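Local coordinates for protein GCN5-related N-acetyltransferase (Kribbella flavida, PDB 4MY0) that probably transfers an acetyl group from acetyl-CoA to an amine, perhaps of an aminoglycoside, as some GCN5-related acetyltransferases do, at residues Gln72-Gly77 and Thr177-Ser182; Met281-Asp286 and Ile308-Val313; Ala289-Arg294 and Gly329-Ser334; Ala301-Leu306 and His321-Asp326. All coordinates share one frame; numbering follows the deposited sequence.

Read from the N terminus, the chain first closes a loop of about a hundred residues at interaction 1, where the end of strand 61-75, in the first GNAT domain, meets helix 168-182. Interaction 1 is closed before any of the other three opens. Interaction 2 ties strand 274-284 to the end of strand 302-309, linking acetyltransferase and sterol-carrier-like domains. It crosses both interaction 3, which packs helix 287-293 on strand 328-333, and interaction 4, the hairpin of 302-309 with 318-325. Interaction 4 nests inside the loop that interaction 3 closes; their centres are about 9 Å apart, and their strands 328-333 and 318-325 are neighbours in one sheet.

Interaction 1. Residues Gln72-Gly77 and Thr177-Ser182; sequences QQWWGG and TAHEAS
Aromatic packing dominates the meeting of Gln-72-Gly-77 with Thr-177-Ser-182. His-179 presents its edge to one face of Trp-74 in a T-shaped pair, the planes 77° apart, with His-179 CD2 3.4 Å from Trp-74 NE1. A CH-pi contact reinforces it: His-179 CB stands 3.6 Å from the centroid of the six-membered ring of Trp-74, almost on the ring normal. Both residues carry CG anti to the carbonyl carbon (chi1 -75° and -68°), and their side chains cross at about a right angle, so one histidine covers both rings of the indole.

The aliphatic part of Glu-180 takes the indole edge instead, its CG 3.8 Å from Trp-74 CZ3. Here the end of strand 61-75, in the first GNAT domain, is covered by helix 168-182; Val-189 of strand 188-189 also touches Trp-74.

Polar contacts gather at Gly-77, whose positive phi suits glycine. Gly-77 CA makes a CA-H...O contact of 3.6 Å with His-179 O. One water donates both to Gly-77 O and, over 3.1 Å, to Glu-180 OE2, bridging the turn and the carboxylate, which also has a long, weak ion pair with Arg-79.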
loop_
_atom_site.group_PDB
_atom_site.type_symbol
_atom_site.label_atom_id
_atom_site.label_comp_id
_atom_site.label_asym_id
_atom_site.label_seq_id
_atom_site.Cartn_x
_atom_site.Cartn_y
_atom_site.Cartn_z
ATOM N N GLN C 72 -2.264 18.316 36.681
ATOM C CA GLN C 72 -1.656 19.638 36.719
ATOM C C GLN C 72 -1.020 19.804 35.349
ATOM O O GLN C 72 -0.800 18.809 34.640
ATOM C CB GLN C 72 -0.610 19.764 37.835
ATOM C CG GLN C 72 -1.135 19.379 39.214
ATOM C CD GLN C 72 -0.364 20.034 40.334
ATOM O OE1 GLN C 72 -0.411 21.252 40.500
ATOM N NE2 GLN C 72 0.348 19.232 41.118
ATOM N N GLN C 73 -0.745 21.042 34.949
ATOM C CA GLN C 73 -0.117 21.269 33.648
ATOM C C GLN C 73 0.980 22.307 33.798
ATOM O O GLN C 73 0.804 23.333 34.465
ATOM C CB GLN C 73 -1.136 21.692 32.586
ATOM C CG GLN C 73 -0.601 21.560 31.153
ATOM C CD GLN C 73 -1.592 22.038 30.113
ATOM O OE1 GLN C 73 -2.420 22.904 30.386
ATOM N NE2 GLN C 73 -1.514 21.470 28.913
ATOM N N TRP C 74 2.130 22.023 33.204
ATOM C CA TRP C 74 3.254 22.946 33.300
ATOM C C TRP C 74 2.971 24.169 32.439
ATOM O O TRP C 74 2.532 24.035 31.295
ATOM C CB TRP C 74 4.531 22.263 32.815
ATOM C CG TRP C 74 5.100 21.270 33.800
ATOM C CD1 TRP C 74 4.901 19.915 33.823
ATOM C CD2 TRP C 74 5.976 21.566 34.896
ATOM N NE1 TRP C 74 5.602 19.355 34.867
ATOM C CE2 TRP C 74 6.271 20.346 35.541
ATOM C CE3 TRP C 74 6.535 22.747 35.394
ATOM C CZ2 TRP C 74 7.099 20.274 36.664
ATOM C CZ3 TRP C 74 7.367 22.675 36.501
ATOM C CH2 TRP C 74 7.641 21.448 37.126
ATOM N N TRP C 75 3.200 25.356 32.994
ATOM C CA TRP C 75 3.165 26.576 32.194
ATOM C C TRP C 75 4.280 27.511 32.629
ATOM O O TRP C 75 4.304 27.983 33.786
ATOM C CB TRP C 75 1.793 27.256 32.270
ATOM C CG TRP C 75 0.758 26.537 31.440
ATOM C CD1 TRP C 75 -0.241 25.720 31.900
ATOM C CD2 TRP C 75 0.642 26.547 30.009
ATOM N NE1 TRP C 75 -0.980 25.240 30.843
ATOM C CE2 TRP C 75 -0.455 25.727 29.670
ATOM C CE3 TRP C 75 1.353 27.175 28.983
ATOM C CZ2 TRP C 75 -0.858 25.518 28.344
ATOM C CZ3 TRP C 75 0.957 26.957 27.659
ATOM C CH2 TRP C 75 -0.137 26.142 27.356
ATOM N N GLY C 76 5.217 27.752 31.709
ATOM C CA GLY C 76 6.410 28.530 32.009
ATOM C C GLY C 76 7.163 27.998 33.208
ATOM O O GLY C 76 7.653 28.766 34.037
ATOM N N GLY C 77 7.253 26.676 33.326
ATOM C CA GLY C 77 8.026 26.090 34.410
ATOM C C GLY C 77 7.361 26.097 35.783
ATOM O O GLY C 77 8.026 25.869 36.791
ATOM N N THR C 177 12.676 18.827 38.061
ATOM C CA THR C 177 13.918 19.571 37.934
ATOM C C THR C 177 14.100 20.008 36.482
ATOM O O THR C 177 14.446 21.148 36.214
ATOM C CB THR C 177 15.120 18.720 38.387
ATOM O OG1 THR C 177 14.934 18.318 39.755
ATOM C CG2 THR C 177 16.415 19.509 38.265
ATOM N N ALA C 178 13.841 19.105 35.544
ATOM C CA ALA C 178 14.021 19.423 34.133
ATOM C C ALA C 178 13.074 20.539 33.667
ATOM O O ALA C 178 13.492 21.485 32.999
ATOM C CB ALA C 178 13.842 18.176 33.276
ATOM N N HIS C 179 11.797 20.422 34.013
ATOM C CA HIS C 179 10.803 21.358 33.509
ATOM C C HIS C 179 10.911 22.741 34.146
ATOM O O HIS C 179 10.533 23.732 33.519
ATOM C CB HIS C 179 9.395 20.784 33.673
ATOM C CG HIS C 179 9.130 19.604 32.791
ATOM N ND1 HIS C 179 9.896 19.323 31.680
ATOM C CD2 HIS C 179 8.191 18.632 32.857
ATOM C CE1 HIS C 179 9.442 18.226 31.099
ATOM N NE2 HIS C 179 8.407 17.787 31.791
ATOM N N GLU C 180 11.421 22.813 35.376
ATOM C CA GLU C 180 11.638 24.113 36.023
ATOM C C GLU C 180 12.814 24.852 35.399
ATOM O O GLU C 180 12.790 26.076 35.256
ATOM C CB GLU C 180 11.861 23.960 37.535
ATOM C CG GLU C 180 10.619 23.530 38.297
ATOM C CD GLU C 180 10.889 23.221 39.758
ATOM O OE1 GLU C 180 12.063 22.974 40.113
ATOM O OE2 GLU C 180 9.919 23.226 40.549
ATOM N N ALA C 181 13.844 24.097 35.029
ATOM C CA ALA C 181 15.054 24.666 34.436
ATOM C C ALA C 181 14.786 25.181 33.021
ATOM O O ALA C 181 15.300 26.226 32.631
ATOM C CB ALA C 181 16.172 23.631 34.411
ATOM N N SER C 182 13.997 24.439 32.253
ATOM C CA SER C 182 13.690 24.852 30.885
ATOM C C SER C 182 12.440 25.750 30.774
ATOM O O SER C 182 12.118 26.226 29.687
ATOM C CB SER C 182 13.535 23.629 29.982
ATOM O OG SER C 182 12.315 22.961 30.251
HETATM O O HOH W 1 7.791 25.283 39.666
#

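Interaction 2. Residues Met281-Asp286 and Ile308-Val313; sequences MLRLLD and IDDPGV
Arg-283 leaves its strand with CG anti to the backbone N (chi1 -167°) and stays extended from CG to NE before chi4 (-75°) turns the guanidinium. Asp-310, also with CG anti to its backbone N, reaches out from the opposite segment, and the two side chains meet tip to tip. The result is a bidentate, end-on salt bridge between strand 274-284 of the second GNAT domain and the type I beta turn Asp-310-Val-313 that follows strand 302-309 of the sterol-carrier-like domain.

Each nitrogen takes its own oxygen. NH1 of Arg-283 donates to Asp-310 OD1 at 2.9 Å, and NH2 of Arg-283 to Asp-310 OD2 at 2.8 Å. Both oxygens use their syn lone pairs and lie close to the guanidinium plane, although the two flat groups are twisted by 29°.

The rotation of the guanidinium is further fixed from its own strand, since NH1 of Arg-283 also donates to Leu-284 O at 2.8 Å, in the carbonyl plane. NE of Arg-283 donates to Leu-132 O, while Gln-316 NE2 gives Asp-310 OD1 a second donor. This buried ion pair is therefore held by several bonds, which would probably favour its charged form. Within the turn, Gly-312 N adds a weak bond to Asp-310 OD2.

Val-313 lies alongside the arginine, pointing the other way, and divides its methyl groups: CG2 of Val-313 lies 3.5 Å from Arg-283 NH1, whereas CG1 of Val-313 rests 3.3 Å from Leu-285 O.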
loop_
_atom_site.group_PDB
_atom_site.type_symbol
_atom_site.label_atom_id
_atom_site.label_comp_id
_atom_site.label_asym_id
_atom_site.label_seq_id
_atom_site.Cartn_x
_atom_site.Cartn_y
_atom_site.Cartn_z
HETATM N N MSE C 281 -6.492 21.402 22.858
HETATM C CA MSE C 281 -7.108 22.697 23.127
HETATM C C MSE C 281 -7.031 23.069 24.589
HETATM O O MSE C 281 -6.872 22.199 25.441
HETATM C CB MSE C 281 -8.562 22.707 22.688
HETATM C CG MSE C 281 -8.717 22.769 21.182
HETATM SE SE MSE C 281 -10.601 22.904 20.713
HETATM C CE MSE C 281 -10.355 23.387 18.840
ATOM N N LEU C 282 -7.162 24.369 24.855
ATOM C CA LEU C 282 -7.049 24.928 26.196
ATOM C C LEU C 282 -8.197 25.899 26.425
ATOM O O LEU C 282 -8.637 26.572 25.487
ATOM C CB LEU C 282 -5.736 25.702 26.308
ATOM C CG LEU C 282 -5.454 26.384 27.640
ATOM C CD1 LEU C 282 -5.270 25.317 28.710
ATOM C CD2 LEU C 282 -4.217 27.275 27.534
ATOM N N ARG C 283 -8.692 25.969 27.657
ATOM C CA ARG C 283 -9.611 27.042 28.042
ATOM C C ARG C 283 -9.266 27.573 29.436
ATOM O O ARG C 283 -8.943 26.787 30.327
ATOM C CB ARG C 283 -11.061 26.550 28.039
ATOM C CG ARG C 283 -12.080 27.688 28.127
ATOM C CD ARG C 283 -13.425 27.241 28.722
ATOM N NE ARG C 283 -14.519 28.098 28.252
ATOM C CZ ARG C 283 -14.744 29.340 28.682
ATOM N NH1 ARG C 283 -13.954 29.891 29.600
ATOM N NH2 ARG C 283 -15.759 30.043 28.189
ATOM N N LEU C 284 -9.324 28.890 29.633
ATOM C CA LEU C 284 -9.202 29.438 30.988
ATOM C C LEU C 284 -10.576 29.443 31.685
ATOM O O LEU C 284 -11.567 29.921 31.121
ATOM C CB LEU C 284 -8.616 30.854 30.985
ATOM C CG LEU C 284 -7.246 31.179 30.377
ATOM C CD1 LEU C 284 -6.529 32.214 31.222
ATOM C CD2 LEU C 284 -6.357 29.963 30.126
ATOM N N LEU C 285 -10.637 28.905 32.898
ATOM C CA LEU C 285 -11.873 28.915 33.686
ATOM C C LEU C 285 -11.883 30.002 34.766
ATOM O O LEU C 285 -12.951 30.489 35.158
ATOM C CB LEU C 285 -12.091 27.559 34.358
ATOM C CG LEU C 285 -12.009 26.319 33.479
ATOM C CD1 LEU C 285 -12.247 25.078 34.318
ATOM C CD2 LEU C 285 -13.021 26.426 32.360
ATOM N N ASP C 286 -10.697 30.341 35.274
ATOM C CA ASP C 286 -10.547 31.383 36.296
ATOM C C ASP C 286 -9.258 32.139 35.954
ATOM O O ASP C 286 -8.183 31.802 36.454
ATOM C CB ASP C 286 -10.471 30.741 37.698
ATOM C CG ASP C 286 -10.206 31.759 38.827
ATOM O OD1 ASP C 286 -10.335 31.359 40.007
ATOM O OD2 ASP C 286 -9.864 32.939 38.562
ATOM N N ILE C 308 -11.874 41.253 28.539
ATOM C CA ILE C 308 -12.290 39.870 28.320
ATOM C C ILE C 308 -13.803 39.769 28.158
ATOM O O ILE C 308 -14.566 40.200 29.027
ATOM C CB ILE C 308 -11.849 38.961 29.493
ATOM C CG1 ILE C 308 -10.319 38.899 29.594
ATOM C CG2 ILE C 308 -12.439 37.555 29.345
ATOM C CD1 ILE C 308 -9.818 38.170 30.862
ATOM N N ASP C 309 -14.227 39.198 27.038
ATOM C CA ASP C 309 -15.636 38.948 26.764
ATOM C C ASP C 309 -15.884 37.438 26.861
ATOM O O ASP C 309 -15.747 36.726 25.860
ATOM C CB ASP C 309 -15.961 39.451 25.348
ATOM C CG ASP C 309 -17.379 39.126 24.912
ATOM O OD1 ASP C 309 -17.613 39.016 23.689
ATOM O OD2 ASP C 309 -18.262 38.986 25.785
ATOM N N ASP C 310 -16.226 36.936 28.054
ATOM C CA ASP C 310 -16.468 35.492 28.222
ATOM C C ASP C 310 -17.796 35.231 28.926
ATOM O O ASP C 310 -17.848 35.093 30.153
ATOM C CB ASP C 310 -15.310 34.803 28.966
ATOM C CG ASP C 310 -15.496 33.279 29.089
ATOM O OD1 ASP C 310 -14.710 32.657 29.846
ATOM O OD2 ASP C 310 -16.416 32.709 28.442
ATOM N N PRO C 311 -18.881 35.164 28.145
ATOM C CA PRO C 311 -20.201 34.957 28.745
ATOM C C PRO C 311 -20.351 33.523 29.255
ATOM O O PRO C 311 -21.275 33.245 30.014
ATOM C CB PRO C 311 -21.159 35.246 27.587
ATOM C CG PRO C 311 -20.366 34.933 26.348
ATOM C CD PRO C 311 -18.937 35.282 26.674
ATOM N N GLY C 312 -19.437 32.639 28.852
ATOM C CA GLY C 312 -19.375 31.293 29.400
ATOM C C GLY C 312 -18.918 31.255 30.854
ATOM O O GLY C 312 -19.318 30.368 31.609
ATOM N N VAL C 313 -18.060 32.203 31.235
ATOM C CA VAL C 313 -17.603 32.352 32.616
ATOM C C VAL C 313 -17.616 33.840 32.960
ATOM O O VAL C 313 -16.584 34.514 32.879
ATOM C CB VAL C 313 -16.162 31.810 32.836
ATOM C CG1 VAL C 313 -15.761 31.930 34.319
ATOM C CG2 VAL C 313 -16.033 30.375 32.364
#

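Interaction 3. Residues Ala289-Arg294 and Gly329-Ser334; sequences AAIAAR and GELTPS
The branch methyl CG2 of Ile-291 joins Ala-289-Arg-294 to Gly-329-Ser-334 by packing on backbone, 3.6 Å from Gly-329 C and 3.7 Å from Glu-330 N. CG2 is anti to the backbone N, which directs it across the peptide between these two residues. Alongside, Ile-291 CB and Leu-331 CB come within 4.3 Å. Ala-292 CA approaches Gly-329 O at 3.6 Å, and Gly-329, with no side chain, lets Ile-291 CG2 lie directly against its backbone.

Two waters complete the seam. One accepts from Gly-329 N at 2.8 Å and lies within donating distance of the carbonyls at the helix end, Ile-291 O and Arg-294 O. The other donates to both Ala-292 O and Gly-329 O.

Further out, helix 287-293 runs nearly antiparallel to strand 328-333, an outermost strand, within this chain, of the sterol-carrier-like sheet, with the segment axes 6.4 Å apart. Leu-322 of the next strand and Phe-381 add to the apolar packing around Ile-291, while Tyr-352 bonds Ala-290 O through its OH. Main-chain groups of the helix end and Gly-329 thus find partners through water, while the grip between helix and strand itself rests on van der Waals packing.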
loop_
_atom_site.group_PDB
_atom_site.type_symbol
_atom_site.label_atom_id
_atom_site.label_comp_id
_atom_site.label_asym_id
_atom_site.label_seq_id
_atom_site.Cartn_x
_atom_site.Cartn_y
_atom_site.Cartn_z
ATOM N N ALA C 289 -6.589 33.406 38.530
ATOM C CA ALA C 289 -5.887 32.314 39.204
ATOM C C ALA C 289 -4.959 31.595 38.235
ATOM O O ALA C 289 -3.890 31.137 38.621
ATOM C CB ALA C 289 -6.875 31.331 39.839
ATOM N N ALA C 290 -5.374 31.483 36.976
ATOM C CA ALA C 290 -4.510 30.910 35.940
ATOM C C ALA C 290 -3.246 31.767 35.740
ATOM O O ALA C 290 -2.134 31.246 35.551
ATOM C CB ALA C 290 -5.283 30.784 34.613
ATOM N N ILE C 291 -3.422 33.083 35.755
ATOM C CA ILE C 291 -2.292 33.986 35.578
ATOM C C ILE C 291 -1.375 33.916 36.804
ATOM O O ILE C 291 -0.150 33.848 36.675
ATOM C CB ILE C 291 -2.754 35.442 35.357
ATOM C CG1 ILE C 291 -3.347 35.621 33.954
ATOM C CG2 ILE C 291 -1.591 36.416 35.631
ATOM C CD1 ILE C 291 -2.369 35.242 32.808
ATOM N N ALA C 292 -1.980 33.919 37.991
ATOM C CA ALA C 292 -1.225 33.879 39.241
ATOM C C ALA C 292 -0.351 32.638 39.348
ATOM O O ALA C 292 0.713 32.684 39.955
ATOM C CB ALA C 292 -2.167 33.963 40.441
ATOM N N ALA C 293 -0.797 31.527 38.762
ATOM C CA ALA C 293 -0.053 30.271 38.886
ATOM C C ALA C 293 0.956 30.041 37.748
ATOM O O ALA C 293 1.808 29.153 37.845
ATOM C CB ALA C 293 -1.015 29.098 38.998
ATOM N N ARG C 294 0.857 30.835 36.678
ATOM C CA ARG C 294 1.716 30.667 35.506
ATOM C C ARG C 294 3.144 31.137 35.774
ATOM O O ARG C 294 3.357 32.079 36.533
ATOM C CB ARG C 294 1.157 31.454 34.311
ATOM C CG ARG C 294 1.743 31.014 32.956
ATOM C CD ARG C 294 1.268 31.898 31.820
ATOM N NE ARG C 294 1.431 31.292 30.487
ATOM C CZ ARG C 294 2.576 31.291 29.803
ATOM N NH1 ARG C 294 3.662 31.844 30.333
ATOM N NH2 ARG C 294 2.647 30.742 28.589
ATOM N N GLY C 329 3.142 36.822 37.436
ATOM C CA GLY C 329 2.090 37.654 36.873
ATOM C C GLY C 329 0.886 37.824 37.786
ATOM O O GLY C 329 0.577 36.948 38.596
ATOM N N GLU C 330 0.201 38.957 37.652
ATOM C CA GLU C 330 -1.045 39.187 38.371
ATOM C C GLU C 330 -2.081 39.872 37.484
ATOM O O GLU C 330 -1.755 40.788 36.726
ATOM C CB GLU C 330 -0.807 40.053 39.610
ATOM C CG GLU C 330 -1.940 39.962 40.623
ATOM C CD GLU C 330 -1.746 40.885 41.822
ATOM O OE1 GLU C 330 -2.516 40.750 42.800
ATOM O OE2 GLU C 330 -0.838 41.746 41.783
ATOM N N LEU C 331 -3.333 39.441 37.604
ATOM C CA LEU C 331 -4.436 40.032 36.853
ATOM C C LEU C 331 -5.437 40.673 37.818
ATOM O O LEU C 331 -6.027 39.980 38.644
ATOM C CB LEU C 331 -5.133 38.947 36.039
ATOM C CG LEU C 331 -5.976 39.368 34.844
ATOM C CD1 LEU C 331 -5.071 39.920 33.749
ATOM C CD2 LEU C 331 -6.795 38.183 34.339
ATOM N N THR C 332 -5.623 41.990 37.717
ATOM C CA THR C 332 -6.518 42.719 38.621
ATOM C C THR C 332 -7.534 43.559 37.838
ATOM O O THR C 332 -7.260 43.958 36.704
ATOM C CB THR C 332 -5.727 43.659 39.559
ATOM O OG1 THR C 332 -4.894 44.520 38.776
ATOM C CG2 THR C 332 -4.861 42.862 40.534
ATOM N N PRO C 333 -8.704 43.846 38.445
ATOM C CA PRO C 333 -9.725 44.662 37.773
ATOM C C PRO C 333 -9.225 46.054 37.407
ATOM O O PRO C 333 -8.460 46.641 38.176
ATOM C CB PRO C 333 -10.819 44.787 38.840
ATOM C CG PRO C 333 -10.662 43.560 39.680
ATOM C CD PRO C 333 -9.175 43.355 39.754
ATOM N N SER C 334 -9.662 46.575 36.261
ATOM C CA SER C 334 -9.274 47.922 35.824
ATOM C C SER C 334 -10.499 48.815 35.645
ATOM O O SER C 334 -11.516 48.365 35.119
ATOM C CB SER C 334 -8.498 47.855 34.500
ATOM O OG SER C 334 -8.166 49.156 34.024
HETATM O O HOH W 2 2.511 34.148 37.978
HETATM O O HOH W 3 1.460 35.450 41.165
#

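Interaction 4. Residues Ala301-Leu306 and His321-Asp326; sequences AAEVDL and HLSVAD
His-321 lies on the polar face of an antiparallel beta hairpin, strands 302-309 and 318-325 of the sterol-carrier-like domain. Its CB lies 3.4 Å from Asp-305 OD1, on the partner residue of a non-hydrogen-bonded pair. CG, anti to the backbone N (chi1 176°), carries the ring over strand 302-309. There ND1 of His-321 donates to Asp-305 OD1 at 2.9 Å, almost in the ring plane, and CE1 passes between the two acidic residues near Val-304 N. At the far end NE2 of His-321 donates to Glu-303 OE2 at 2.6 Å. CD2 of His-321, beside NE2, faces the same Glu-303 OE2 at 3.7 Å.

The two carboxylates are turned differently. The bend at chi2 of Glu-303 folds its chain back across the strands, and the carboxylate there lies nearly coplanar with the imidazole, 7° apart; that of Asp-305 stands at 71°. With both ring nitrogens donating to acids, the imidazole is probably protonated. Asp-305 itself is shared, forming salt bridges with Arg-319 and Arg-336, so His-321 is part of a wider charged network.

On the other face Ala-302, Val-304, Leu-322 and Val-324 are buried, with Leu-376 of helix 371-380 packing on Ala-302 and Val-304. Ala-302 with Val-324 and Val-304 with Leu-322 form hydrogen-bonded pairs, each joined by two backbone hydrogen bonds, one in each direction; the straightest link runs from Leu-322 N to Val-304 O, 2.8 Å. Back on the acidic face, Ser-323 OG donates to the syn lone pair of Glu-303 OE1 at 3.1 Å.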
loop_
_atom_site.group_PDB
_atom_site.type_symbol
_atom_site.label_atom_id
_atom_site.label_comp_id
_atom_site.label_asym_id
_atom_site.label_seq_id
_atom_site.Cartn_x
_atom_site.Cartn_y
_atom_site.Cartn_z
ATOM N N ALA C 301 8.794 42.084 31.274
ATOM C CA ALA C 301 8.000 43.027 32.048
ATOM C C ALA C 301 6.853 43.554 31.185
ATOM O O ALA C 301 7.043 43.844 29.998
ATOM C CB ALA C 301 8.862 44.165 32.538
ATOM N N ALA C 302 5.666 43.670 31.776
ATOM C CA ALA C 302 4.495 44.115 31.028
ATOM C C ALA C 302 3.408 44.661 31.933
ATOM O O ALA C 302 3.046 44.037 32.930
ATOM C CB ALA C 302 3.945 42.977 30.187
ATOM N N GLU C 303 2.890 45.830 31.572
ATOM C CA GLU C 303 1.704 46.396 32.205
ATOM C C GLU C 303 0.733 46.699 31.076
ATOM O O GLU C 303 0.961 47.622 30.295
ATOM C CB GLU C 303 2.043 47.690 32.941
ATOM C CG GLU C 303 3.184 47.571 33.947
ATOM C CD GLU C 303 2.787 46.844 35.223
ATOM O OE1 GLU C 303 3.689 46.510 36.020
ATOM O OE2 GLU C 303 1.579 46.615 35.437
ATOM N N VAL C 304 -0.342 45.922 30.982
ATOM C CA VAL C 304 -1.240 45.976 29.835
ATOM C C VAL C 304 -2.655 45.663 30.278
ATOM O O VAL C 304 -2.867 44.726 31.051
ATOM C CB VAL C 304 -0.864 44.896 28.780
ATOM C CG1 VAL C 304 -1.864 44.888 27.645
ATOM C CG2 VAL C 304 0.531 45.123 28.236
ATOM N N ASP C 305 -3.627 46.418 29.779
ATOM C CA ASP C 305 -5.029 46.073 30.026
ATOM C C ASP C 305 -5.564 45.043 29.021
ATOM O O ASP C 305 -5.148 45.013 27.859
ATOM C CB ASP C 305 -5.907 47.332 30.038
ATOM C CG ASP C 305 -5.915 48.040 31.400
ATOM O OD1 ASP C 305 -5.031 47.752 32.243
ATOM O OD2 ASP C 305 -6.807 48.893 31.627
ATOM N N LEU C 306 -6.475 44.191 29.488
ATOM C CA LEU C 306 -7.171 43.231 28.639
ATOM C C LEU C 306 -8.665 43.383 28.879
ATOM O O LEU C 306 -9.104 43.475 30.032
ATOM C CB LEU C 306 -6.772 41.804 29.007
ATOM C CG LEU C 306 -5.288 41.478 28.964
ATOM C CD1 LEU C 306 -5.063 40.026 29.356
ATOM C CD2 LEU C 306 -4.732 41.765 27.569
ATOM N N HIS C 321 -6.287 44.406 34.405
ATOM C CA HIS C 321 -4.922 44.854 34.202
ATOM C C HIS C 321 -3.962 43.692 34.460
ATOM O O HIS C 321 -4.031 43.024 35.500
ATOM C CB HIS C 321 -4.589 46.026 35.121
ATOM C CG HIS C 321 -3.165 46.469 35.016
ATOM N ND1 HIS C 321 -2.683 47.170 33.931
ATOM C CD2 HIS C 321 -2.109 46.275 35.839
ATOM C CE1 HIS C 321 -1.393 47.402 34.095
ATOM N NE2 HIS C 321 -1.020 46.869 35.246
ATOM N N LEU C 322 -3.089 43.425 33.494
ATOM C CA LEU C 322 -2.077 42.386 33.652
ATOM C C LEU C 322 -0.729 43.007 34.027
ATOM O O LEU C 322 -0.200 43.865 33.309
ATOM C CB LEU C 322 -1.952 41.556 32.373
ATOM C CG LEU C 322 -0.860 40.477 32.361
ATOM C CD1 LEU C 322 -1.211 39.318 33.286
ATOM C CD2 LEU C 322 -0.619 39.982 30.944
ATOM N N SER C 323 -0.183 42.576 35.162
ATOM C CA SER C 323 1.121 43.039 35.629
ATOM C C SER C 323 2.077 41.852 35.609
ATOM O O SER C 323 1.815 40.826 36.253
ATOM C CB SER C 323 1.007 43.592 37.053
ATOM O OG SER C 323 2.198 44.251 37.452
ATOM N N VAL C 324 3.161 41.974 34.845
ATOM C CA VAL C 324 4.167 40.918 34.776
ATOM C C VAL C 324 5.541 41.476 35.089
ATOM O O VAL C 324 5.976 42.443 34.466
ATOM C CB VAL C 324 4.230 40.271 33.401
ATOM C CG1 VAL C 324 5.366 39.260 33.364
ATOM C CG2 VAL C 324 2.896 39.595 33.059
ATOM N N ALA C 325 6.220 40.872 36.061
ATOM C CA ALA C 325 7.583 41.275 36.420
ATOM C C ALA C 325 8.267 40.148 37.177
ATOM O O ALA C 325 7.634 39.485 38.007
ATOM C CB ALA C 325 7.566 42.536 37.265
ATOM N N ASP C 326 9.545 39.923 36.870
ATOM C CA ASP C 326 10.371 38.976 37.618
ATOM C C ASP C 326 9.786 37.563 37.643
ATOM O O ASP C 326 9.830 36.874 38.667
ATOM C CB ASP C 326 10.610 39.489 39.046
ATOM C CG ASP C 326 11.273 40.858 39.068
ATOM O OD1 ASP C 326 10.879 41.710 39.897
ATOM O OD2 ASP C 326 12.193 41.082 38.251
#